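Local coordinates for protein pullulanase (Klebsiella oxytoca, PDB 2YOC) that hydrolyses alpha-1,6-glucosidic linkages in pullulan and related branched alpha-glucans as a type 2 secreted glycosyl hydrolase, at residues 43-48 with 136-141; 63-68 with 100-105; 71-76 with 110-115; 122-127 with 144-149. All blocks are in the same frame, centred on the assembly; numbering follows the deposited sequence.

Interaction 1: 43-48 with 136-141; sequences VIHLVD and DRTVSV
The imidazole of H45 turns an edge to strand 138-141: V139 O and T138 OG1 lie at its rim near the ring plane, while S140 OG stands obliquely to it. V139 O is gripped twice by one residue, by H45 N at 2.9 Å and by H45 ND1 at 2.8 Å, the latter coming from 51° above the carbonyl plane. A chi1 of -58° sets CG beside the backbone N, on the side from which ND1 can share V139 O with H45 N. NE2 makes a weak hydrogen bond to E33 O. Around this doubled bond runs a regular ladder. V43 N donates to R137 O, V139 N to V43 O (3.0 Å), V141 N to H45 O and V47 N to V141 O (2.9 Å). V43, H45, T138 and S140 point to the same face of the sheet, V43 CG1 lying 3.7 Å from T138 CB. On the other face I44 CD1 rests 3.6 Å from V139 CG1 and I44 CG2 approaches V141 CG2; V141 and L46 go on to touch V115 of the facing sheet. Helix 152-159 covers the H45 side through R152. The result is a parallel pair of strands within a mixed three-stranded sheet, consistent with one layer of the beta-sandwich of a pullulanase-associated domain.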
# COMPACT_ATOMS: atom_id res chain seq x y z
N VAL B 43 -52.43 -11.60 -37.10
CA VAL B 43 -51.91 -12.92 -36.78
C VAL B 43 -50.37 -13.01 -36.91
O VAL B 43 -49.83 -12.66 -37.95
CB VAL B 43 -52.71 -14.11 -37.38
CG1 VAL B 43 -52.43 -14.31 -38.86
CG2 VAL B 43 -52.48 -15.40 -36.60
N ILE B 44 -49.68 -13.39 -35.81
CA ILE B 44 -48.22 -13.53 -35.76
C ILE B 44 -47.88 -15.02 -35.60
O ILE B 44 -48.35 -15.67 -34.66
CB ILE B 44 -47.54 -12.66 -34.64
CG1 ILE B 44 -48.08 -11.20 -34.57
CG2 ILE B 44 -46.00 -12.73 -34.71
CD1 ILE B 44 -47.94 -10.26 -35.82
N HIS B 45 -47.05 -15.55 -36.52
CA HIS B 45 -46.61 -16.95 -36.50
C HIS B 45 -45.22 -17.05 -35.93
O HIS B 45 -44.31 -16.33 -36.36
CB HIS B 45 -46.54 -17.54 -37.91
CG HIS B 45 -47.81 -17.52 -38.69
ND1 HIS B 45 -48.09 -16.49 -39.58
CD2 HIS B 45 -48.79 -18.45 -38.77
CE1 HIS B 45 -49.25 -16.81 -40.14
NE2 HIS B 45 -49.70 -17.99 -39.69
N LEU B 46 -45.02 -17.99 -35.01
CA LEU B 46 -43.67 -18.25 -34.54
C LEU B 46 -43.22 -19.45 -35.34
O LEU B 46 -43.88 -20.49 -35.32
CB LEU B 46 -43.58 -18.52 -33.03
CG LEU B 46 -42.15 -18.72 -32.50
CD1 LEU B 46 -41.59 -17.45 -31.97
CD2 LEU B 46 -42.07 -19.79 -31.44
N VAL B 47 -42.15 -19.29 -36.11
CA VAL B 47 -41.64 -20.40 -36.87
C VAL B 47 -40.62 -21.10 -35.97
O VAL B 47 -39.51 -20.58 -35.73
CB VAL B 47 -41.15 -20.03 -38.29
CG1 VAL B 47 -40.76 -21.29 -39.07
CG2 VAL B 47 -42.22 -19.26 -39.06
N ASP B 48 -41.07 -22.22 -35.37
CA ASP B 48 -40.27 -23.01 -34.44
C ASP B 48 -39.33 -23.90 -35.21
O ASP B 48 -39.75 -24.85 -35.87
CB ASP B 48 -41.14 -23.82 -33.47
CG ASP B 48 -40.41 -24.38 -32.26
OD1 ASP B 48 -39.26 -23.95 -31.99
OD2 ASP B 48 -40.98 -25.25 -31.57
N ASP B 136 -51.67 -7.98 -45.64
CA ASP B 136 -52.41 -9.17 -45.21
C ASP B 136 -52.64 -9.33 -43.69
O ASP B 136 -53.55 -10.06 -43.28
CB ASP B 136 -51.78 -10.45 -45.80
CG ASP B 136 -50.26 -10.51 -45.81
OD1 ASP B 136 -49.65 -10.32 -44.74
OD2 ASP B 136 -49.69 -10.78 -46.88
N ARG B 137 -51.79 -8.65 -42.87
CA ARG B 137 -51.79 -8.69 -41.40
C ARG B 137 -51.38 -10.06 -40.85
O ARG B 137 -51.26 -10.23 -39.63
CB ARG B 137 -53.05 -8.09 -40.77
CG ARG B 137 -52.99 -6.56 -40.76
CD ARG B 137 -54.21 -5.85 -41.31
NE ARG B 137 -55.44 -6.37 -40.73
CZ ARG B 137 -55.94 -5.98 -39.56
NH1 ARG B 137 -55.33 -5.05 -38.84
NH2 ARG B 137 -57.06 -6.51 -39.11
N THR B 138 -51.13 -11.03 -41.76
CA THR B 138 -50.59 -12.36 -41.50
C THR B 138 -49.07 -12.23 -41.66
O THR B 138 -48.57 -12.00 -42.76
CB THR B 138 -51.31 -13.51 -42.27
OG1 THR B 138 -50.37 -14.52 -42.63
CG2 THR B 138 -52.07 -13.06 -43.51
N VAL B 139 -48.38 -12.28 -40.53
CA VAL B 139 -46.95 -12.07 -40.39
C VAL B 139 -46.28 -13.27 -39.70
O VAL B 139 -46.96 -13.99 -38.97
CB VAL B 139 -46.78 -10.71 -39.64
CG1 VAL B 139 -45.68 -10.74 -38.58
CG2 VAL B 139 -46.59 -9.56 -40.62
N SER B 140 -44.97 -13.47 -39.93
CA SER B 140 -44.21 -14.57 -39.33
C SER B 140 -42.85 -14.11 -38.79
O SER B 140 -42.20 -13.25 -39.40
CB SER B 140 -44.00 -15.69 -40.35
OG SER B 140 -45.22 -16.03 -41.01
N VAL B 141 -42.43 -14.66 -37.63
CA VAL B 141 -41.15 -14.33 -36.98
C VAL B 141 -40.41 -15.59 -36.49
O VAL B 141 -41.05 -16.60 -36.18
CB VAL B 141 -41.25 -13.22 -35.88
CG1 VAL B 141 -41.60 -11.86 -36.48
CG2 VAL B 141 -42.22 -13.59 -34.77

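Interaction 2: 63-68 with 100-105; sequences KNLYLW and WVIPLN
L65 lies over one face of the W100 indole, and here the contact is at its densest. L65 CG stands 3.4 Å from the centroid of the five-membered ring and only 2° off its normal, a CH-pi contact. The two methyls divide the rest of the face: CD1 reaches W100 CG at 3.5 Å, while CD2 hangs 3.6 Å above the ring plane over the centre of the indole. With CG of W100 anti to its carbonyl carbon (chi1 -74°), the ring reaches across to the other strand, where its far edge meets the backbone, W100 CZ2 lying 3.7 Å from N64 N. L65 CD1 also touches I102 CD1 at 3.6 Å. Packing then slackens along the strand, L67 CD1 coming no nearer than 4.0 Å to I102 CG1. The other end is the more open one: K63 lends its CB to the benzo edge of W100, but its chain bends off to a salt bridge with D117. The indole N-H is satisfied by T88 O. No hydrogen bond links the two strands, whose axes pass 9.6 Å apart at an angle of 21°. Such spacing, filled by interlocking apolar side chains from two different sheets, is characteristic of the core of a beta-sandwich.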
# COMPACT_ATOMS: atom_id res chain seq x y z
N LYS B 63 -44.73 -20.19 -24.21
CA LYS B 63 -44.73 -19.13 -25.22
C LYS B 63 -45.86 -18.13 -25.00
O LYS B 63 -47.02 -18.54 -24.81
CB LYS B 63 -44.79 -19.74 -26.64
CG LYS B 63 -43.43 -19.95 -27.31
CD LYS B 63 -42.57 -21.01 -26.64
CE LYS B 63 -41.28 -21.23 -27.37
NZ LYS B 63 -40.56 -22.41 -26.83
N ASN B 64 -45.52 -16.83 -25.01
CA ASN B 64 -46.45 -15.72 -24.78
C ASN B 64 -45.97 -14.40 -25.38
O ASN B 64 -44.77 -14.16 -25.48
CB ASN B 64 -46.73 -15.53 -23.28
CG ASN B 64 -45.50 -15.27 -22.44
OD1 ASN B 64 -44.57 -16.08 -22.38
ND2 ASN B 64 -45.50 -14.16 -21.73
N LEU B 65 -46.91 -13.52 -25.74
CA LEU B 65 -46.53 -12.23 -26.29
C LEU B 65 -46.82 -11.12 -25.30
O LEU B 65 -47.96 -10.99 -24.85
CB LEU B 65 -47.30 -11.89 -27.58
CG LEU B 65 -47.49 -12.94 -28.65
CD1 LEU B 65 -48.26 -12.37 -29.78
CD2 LEU B 65 -46.15 -13.49 -29.15
N TYR B 66 -45.80 -10.29 -25.00
CA TYR B 66 -46.05 -9.11 -24.18
C TYR B 66 -46.50 -8.03 -25.17
O TYR B 66 -45.69 -7.53 -25.96
CB TYR B 66 -44.84 -8.66 -23.32
CG TYR B 66 -45.13 -7.42 -22.50
CD1 TYR B 66 -45.91 -7.49 -21.34
CD2 TYR B 66 -44.66 -6.17 -22.89
CE1 TYR B 66 -46.20 -6.34 -20.60
CE2 TYR B 66 -44.94 -5.02 -22.15
CZ TYR B 66 -45.71 -5.11 -21.01
OH TYR B 66 -45.97 -3.98 -20.27
N LEU B 67 -47.81 -7.77 -25.20
CA LEU B 67 -48.45 -6.81 -26.09
C LEU B 67 -48.83 -5.55 -25.30
O LEU B 67 -49.22 -5.65 -24.13
CB LEU B 67 -49.65 -7.46 -26.79
CG LEU B 67 -49.28 -8.62 -27.75
CD1 LEU B 67 -50.32 -9.71 -27.70
CD2 LEU B 67 -49.10 -8.13 -29.16
N TRP B 68 -48.60 -4.35 -25.90
CA TRP B 68 -48.77 -3.06 -25.23
C TRP B 68 -48.94 -1.87 -26.18
O TRP B 68 -48.27 -1.80 -27.21
CB TRP B 68 -47.58 -2.79 -24.29
CG TRP B 68 -46.23 -2.90 -24.96
CD1 TRP B 68 -45.62 -4.04 -25.41
CD2 TRP B 68 -45.35 -1.83 -25.26
NE1 TRP B 68 -44.42 -3.73 -26.00
CE2 TRP B 68 -44.22 -2.38 -25.90
CE3 TRP B 68 -45.40 -0.44 -25.04
CZ2 TRP B 68 -43.16 -1.59 -26.35
CZ3 TRP B 68 -44.34 0.33 -25.47
CH2 TRP B 68 -43.24 -0.24 -26.11
N TRP B 100 -50.57 -16.53 -32.75
CA TRP B 100 -51.42 -15.74 -31.88
C TRP B 100 -52.35 -14.91 -32.74
O TRP B 100 -51.88 -14.18 -33.61
CB TRP B 100 -50.60 -14.79 -31.02
CG TRP B 100 -49.85 -15.44 -29.90
CD1 TRP B 100 -50.15 -15.37 -28.57
CD2 TRP B 100 -48.60 -16.14 -29.99
NE1 TRP B 100 -49.17 -15.99 -27.83
CE2 TRP B 100 -48.21 -16.49 -28.68
CE3 TRP B 100 -47.75 -16.50 -31.06
CZ2 TRP B 100 -47.03 -17.20 -28.40
CZ3 TRP B 100 -46.60 -17.22 -30.79
CH2 TRP B 100 -46.25 -17.56 -29.47
N VAL B 101 -53.67 -15.02 -32.50
CA VAL B 101 -54.65 -14.20 -33.21
C VAL B 101 -54.86 -12.97 -32.31
O VAL B 101 -55.50 -13.07 -31.26
CB VAL B 101 -55.95 -14.98 -33.54
CG1 VAL B 101 -57.02 -14.07 -34.15
CG2 VAL B 101 -55.66 -16.15 -34.49
N ILE B 102 -54.22 -11.84 -32.66
CA ILE B 102 -54.24 -10.60 -31.88
C ILE B 102 -55.41 -9.69 -32.25
O ILE B 102 -55.51 -9.30 -33.41
CB ILE B 102 -52.86 -9.88 -31.90
CG1 ILE B 102 -51.75 -10.77 -31.31
CG2 ILE B 102 -52.90 -8.52 -31.18
CD1 ILE B 102 -50.52 -10.77 -32.08
N PRO B 103 -56.29 -9.32 -31.28
CA PRO B 103 -57.42 -8.43 -31.61
C PRO B 103 -57.00 -6.97 -31.77
O PRO B 103 -56.21 -6.44 -30.97
CB PRO B 103 -58.38 -8.63 -30.44
CG PRO B 103 -57.50 -9.02 -29.29
CD PRO B 103 -56.28 -9.70 -29.85
N LEU B 104 -57.54 -6.32 -32.80
CA LEU B 104 -57.22 -4.93 -33.10
C LEU B 104 -58.32 -3.93 -32.82
O LEU B 104 -59.49 -4.29 -32.71
CB LEU B 104 -56.75 -4.80 -34.55
CG LEU B 104 -55.27 -4.94 -34.75
CD1 LEU B 104 -54.97 -5.91 -35.81
CD2 LEU B 104 -54.67 -3.69 -35.12
N ASN B 105 -57.92 -2.66 -32.68
CA ASN B 105 -58.77 -1.49 -32.48
C ASN B 105 -59.02 -0.89 -33.89
O ASN B 105 -60.18 -0.70 -34.29
CB ASN B 105 -58.07 -0.54 -31.47
CG ASN B 105 -58.13 0.98 -31.65
OD1 ASN B 105 -58.56 1.54 -32.68
ND2 ASN B 105 -57.63 1.68 -30.65

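Interaction 3: 71-76 with 110-115; sequences ETCDAL and CINVIV
C73 and C110 are joined covalently, their SG atoms 2.0 Å apart and the disulfide torsion close to a right angle at -97°. The two cysteines reach the bond differently. In C73, SG lies anti to the carbonyl carbon (chi1 -64°), whereas in C110 it sits between the backbone N and the carbonyl carbon (chi1 61°). Polar links beside the bridge are slight. A75 N donates a weak hydrogen bond to C110 O at 3.3 Å. N112 ND2 lies 3.0 Å from C73 O, yet at an angle too poor for a hydrogen bond; the amide is instead positioned by W68 O and N70 OD1, which accept from ND2. N70 OD1 accepts from C73 N as well, so one side chain ties the turn of the loop to the amide of the strand. D74 directs its carboxylate to a salt bridge with K106. Apolar packing completes the contact. L76 and I111 cross at about a right angle, L76 CG resting 3.7 Å from I111 CG2, and the same methyl touches A75 CB at 4.1 Å. L76 CD1 lies 3.7 Å from N112 N. The arrangement is that of a disulfide stapling 71-76, part of the loop between strands 63-68 and 99-103, to strand 110-117, the central strand of a three-stranded antiparallel sheet in the pullulanase-associated domain.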
# COMPACT_ATOMS: atom_id res chain seq x y z
N GLU B 71 -47.57 5.69 -27.73
CA GLU B 71 -47.70 6.87 -28.61
C GLU B 71 -47.43 6.57 -30.09
O GLU B 71 -48.08 7.16 -30.95
CB GLU B 71 -46.82 8.04 -28.13
CG GLU B 71 -46.67 8.25 -26.62
CD GLU B 71 -47.90 8.25 -25.72
OE1 GLU B 71 -48.67 9.23 -25.76
OE2 GLU B 71 -48.05 7.28 -24.94
N THR B 72 -46.51 5.62 -30.37
CA THR B 72 -46.15 5.17 -31.71
C THR B 72 -47.14 4.10 -32.23
O THR B 72 -47.93 4.40 -33.13
CB THR B 72 -44.65 4.75 -31.76
OG1 THR B 72 -43.84 5.77 -31.15
CG2 THR B 72 -44.16 4.49 -33.19
N CYS B 73 -47.12 2.88 -31.64
CA CYS B 73 -47.97 1.75 -32.04
C CYS B 73 -49.13 1.49 -31.05
O CYS B 73 -48.97 0.73 -30.08
CB CYS B 73 -47.14 0.49 -32.29
SG CYS B 73 -45.96 0.62 -33.68
N ASP B 74 -50.29 2.12 -31.32
CA ASP B 74 -51.49 2.08 -30.48
C ASP B 74 -52.73 1.30 -31.02
O ASP B 74 -53.78 1.31 -30.36
CB ASP B 74 -51.88 3.52 -30.05
CG ASP B 74 -51.88 4.59 -31.14
OD1 ASP B 74 -51.70 4.24 -32.33
OD2 ASP B 74 -52.06 5.78 -30.81
N ALA B 75 -52.59 0.61 -32.17
CA ALA B 75 -53.69 -0.14 -32.81
C ALA B 75 -54.22 -1.39 -32.07
O ALA B 75 -55.23 -1.96 -32.49
CB ALA B 75 -53.33 -0.46 -34.26
N LEU B 76 -53.56 -1.80 -30.96
CA LEU B 76 -53.95 -2.97 -30.14
C LEU B 76 -55.31 -2.79 -29.46
O LEU B 76 -55.72 -1.66 -29.16
CB LEU B 76 -52.89 -3.26 -29.06
CG LEU B 76 -51.53 -3.77 -29.51
CD1 LEU B 76 -50.50 -2.65 -29.55
CD2 LEU B 76 -51.06 -4.86 -28.62
N CYS B 110 -49.89 0.50 -36.46
CA CYS B 110 -48.96 -0.57 -36.06
C CYS B 110 -49.21 -1.10 -34.64
O CYS B 110 -49.99 -0.50 -33.89
CB CYS B 110 -47.51 -0.13 -36.25
SG CYS B 110 -47.04 1.32 -35.27
N ILE B 111 -48.53 -2.20 -34.27
CA ILE B 111 -48.63 -2.86 -32.95
C ILE B 111 -47.24 -3.20 -32.37
O ILE B 111 -46.31 -3.47 -33.14
CB ILE B 111 -49.54 -4.11 -33.03
CG1 ILE B 111 -49.09 -5.06 -34.18
CG2 ILE B 111 -51.01 -3.71 -33.17
CD1 ILE B 111 -49.58 -6.53 -34.11
N ASN B 112 -47.11 -3.18 -31.02
CA ASN B 112 -45.85 -3.53 -30.32
C ASN B 112 -45.91 -4.97 -29.80
O ASN B 112 -46.67 -5.28 -28.88
CB ASN B 112 -45.57 -2.58 -29.13
CG ASN B 112 -45.45 -1.12 -29.47
OD1 ASN B 112 -44.45 -0.67 -30.04
ND2 ASN B 112 -46.43 -0.35 -29.03
N VAL B 113 -45.09 -5.86 -30.40
CA VAL B 113 -45.03 -7.27 -30.02
C VAL B 113 -43.65 -7.64 -29.45
O VAL B 113 -42.62 -7.35 -30.07
CB VAL B 113 -45.40 -8.23 -31.18
CG1 VAL B 113 -45.77 -9.62 -30.66
CG2 VAL B 113 -46.52 -7.67 -32.04
N ILE B 114 -43.64 -8.28 -28.28
CA ILE B 114 -42.43 -8.82 -27.68
C ILE B 114 -42.72 -10.29 -27.55
O ILE B 114 -43.60 -10.70 -26.79
CB ILE B 114 -41.99 -8.16 -26.34
CG1 ILE B 114 -41.59 -6.68 -26.55
CG2 ILE B 114 -40.82 -8.95 -25.72
CD1 ILE B 114 -41.67 -5.80 -25.33
N VAL B 115 -42.05 -11.08 -28.38
CA VAL B 115 -42.20 -12.52 -28.42
C VAL B 115 -41.37 -13.14 -27.28
O VAL B 115 -40.18 -12.85 -27.16
CB VAL B 115 -41.85 -13.04 -29.83
CG1 VAL B 115 -41.79 -14.57 -29.87
CG2 VAL B 115 -42.84 -12.51 -30.87

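Interaction 4: 122-127 with 144-149; sequences LIDSDL and GNSAVY
S125 and S146 meet through their hydroxyls, OG to OG at 2.8 Å, in a hydrogen bond for which either could be the donor. The carboxylate of D124 stands beside the same hydroxyl, its OD2 2.6 Å from S146 OG. On that side chain, chi1 of 43° sets CG of D124 between the backbone N and the carbonyl carbon. A second polar link joins the backbones: G144 N donates to L122 O at 2.8 Å, though the bend at the hydrogen makes the bond weak. Within the loop 144-149, Y149 OH donates to N145 OD1 at 2.7 Å and ties the two ends of the turn together. Beyond the polar atoms comes packing against backbone. I123 meets the backbone of 144-146 with both branches, CG1 3.7 Å from G144 N and CG2 3.6 Å from S146 CA. L127 CD2 then reaches S146 O at 3.5 Å and crosses obliquely to V148 CG2 at 4.0 Å, which carries the contact inward, since I123, L127 and V148 all also touch V141. Outside the two segments, K121 NZ bonds I123 O and D124 O, and D126 turns to T119 of the second subunit. The chemistry implies a modest polar join between two loops at a partly exposed site, made by a hydroxyl pair and a weak backbone bond, and flanked by the aliphatic side chains of I123, L127 and V148, which pack against V141 on the core side.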
# COMPACT_ATOMS: atom_id res chain seq x y z
N LEU B 122 -37.72 -13.65 -26.80
CA LEU B 122 -37.26 -14.60 -27.82
C LEU B 122 -36.61 -13.84 -28.98
O LEU B 122 -35.60 -14.29 -29.52
CB LEU B 122 -38.40 -15.49 -28.33
CG LEU B 122 -38.81 -16.65 -27.42
CD1 LEU B 122 -40.11 -17.24 -27.87
CD2 LEU B 122 -37.76 -17.74 -27.40
N ILE B 123 -37.17 -12.68 -29.34
CA ILE B 123 -36.61 -11.78 -30.35
C ILE B 123 -36.01 -10.58 -29.60
O ILE B 123 -36.73 -9.90 -28.86
CB ILE B 123 -37.64 -11.40 -31.46
CG1 ILE B 123 -37.78 -12.56 -32.45
CG2 ILE B 123 -37.23 -10.13 -32.22
CD1 ILE B 123 -39.12 -13.09 -32.52
N ASP B 124 -34.68 -10.39 -29.76
CA ASP B 124 -33.83 -9.35 -29.15
C ASP B 124 -34.45 -7.94 -29.18
O ASP B 124 -34.59 -7.30 -28.13
CB ASP B 124 -32.40 -9.37 -29.74
CG ASP B 124 -32.29 -9.53 -31.25
OD1 ASP B 124 -32.31 -10.69 -31.73
OD2 ASP B 124 -32.15 -8.50 -31.96
N SER B 125 -34.84 -7.49 -30.39
CA SER B 125 -35.46 -6.19 -30.65
C SER B 125 -36.98 -6.22 -30.39
O SER B 125 -37.63 -7.26 -30.56
CB SER B 125 -35.18 -5.74 -32.08
OG SER B 125 -35.74 -6.60 -33.07
N ASP B 126 -37.54 -5.06 -29.98
CA ASP B 126 -38.97 -4.88 -29.79
C ASP B 126 -39.57 -4.76 -31.20
O ASP B 126 -39.19 -3.85 -31.96
CB ASP B 126 -39.27 -3.61 -28.97
CG ASP B 126 -38.62 -3.50 -27.61
OD1 ASP B 126 -38.02 -4.50 -27.16
OD2 ASP B 126 -38.71 -2.42 -26.99
N LEU B 127 -40.43 -5.71 -31.58
CA LEU B 127 -41.04 -5.70 -32.90
C LEU B 127 -42.09 -4.61 -33.01
O LEU B 127 -42.78 -4.29 -32.03
CB LEU B 127 -41.67 -7.06 -33.23
CG LEU B 127 -40.78 -8.29 -33.16
CD1 LEU B 127 -41.62 -9.56 -33.04
CD2 LEU B 127 -39.83 -8.37 -34.35
N GLY B 144 -34.83 -14.85 -32.18
CA GLY B 144 -33.57 -14.11 -32.27
C GLY B 144 -33.27 -13.49 -33.63
O GLY B 144 -32.16 -13.02 -33.87
N ASN B 145 -34.29 -13.47 -34.52
CA ASN B 145 -34.20 -13.02 -35.91
C ASN B 145 -34.43 -11.52 -36.12
O ASN B 145 -33.91 -10.99 -37.11
CB ASN B 145 -35.14 -13.84 -36.80
CG ASN B 145 -34.81 -13.83 -38.28
OD1 ASN B 145 -35.37 -13.06 -39.05
ND2 ASN B 145 -33.93 -14.72 -38.71
N SER B 146 -35.22 -10.85 -35.24
CA SER B 146 -35.57 -9.40 -35.30
C SER B 146 -36.42 -9.02 -36.52
O SER B 146 -37.10 -7.99 -36.48
CB SER B 146 -34.33 -8.51 -35.23
OG SER B 146 -33.78 -8.46 -33.93
N ALA B 147 -36.34 -9.82 -37.60
CA ALA B 147 -37.04 -9.58 -38.86
C ALA B 147 -38.45 -10.13 -38.87
O ALA B 147 -38.75 -11.13 -38.19
CB ALA B 147 -36.24 -10.16 -40.02
N VAL B 148 -39.31 -9.48 -39.64
CA VAL B 148 -40.71 -9.82 -39.82
C VAL B 148 -40.88 -10.29 -41.28
O VAL B 148 -40.40 -9.63 -42.20
CB VAL B 148 -41.59 -8.58 -39.49
CG1 VAL B 148 -43.05 -8.85 -39.77
CG2 VAL B 148 -41.41 -8.13 -38.04
N TYR B 149 -41.55 -11.44 -41.47
CA TYR B 149 -41.80 -12.04 -42.79
C TYR B 149 -43.28 -12.00 -43.12
O TYR B 149 -44.11 -12.09 -42.21
CB TYR B 149 -41.26 -13.48 -42.85
CG TYR B 149 -39.79 -13.60 -42.52
CD1 TYR B 149 -39.35 -13.66 -41.20
CD2 TYR B 149 -38.83 -13.63 -43.53
CE1 TYR B 149 -38.00 -13.74 -40.89
CE2 TYR B 149 -37.48 -13.73 -43.23
CZ TYR B 149 -37.06 -13.77 -41.91
OH TYR B 149 -35.73 -13.83 -41.60

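The four contacts describe one small domain from several sides, all of them well away from the centre of the chain. Interaction 1 joins neighbouring strands in the sheet 99-103, 41-46, 138-141; interaction 2 lies between that sheet and the sheet 63-68, 110-117, 127-130, its centre about 11 Å from that of interaction 1. Interaction 3, about 9 Å from interaction 2, ties a loop to the middle strand of the second sheet. Interaction 4, about 11 Å from interaction 1, joins the loop between strands 110-117 and 127-130 to the loop after strand 138-141. Interactions 2 and 3 interleave within the span of interaction 1, and 4 interleaves with 1, consistent with a sandwich built from segments distant in sequence.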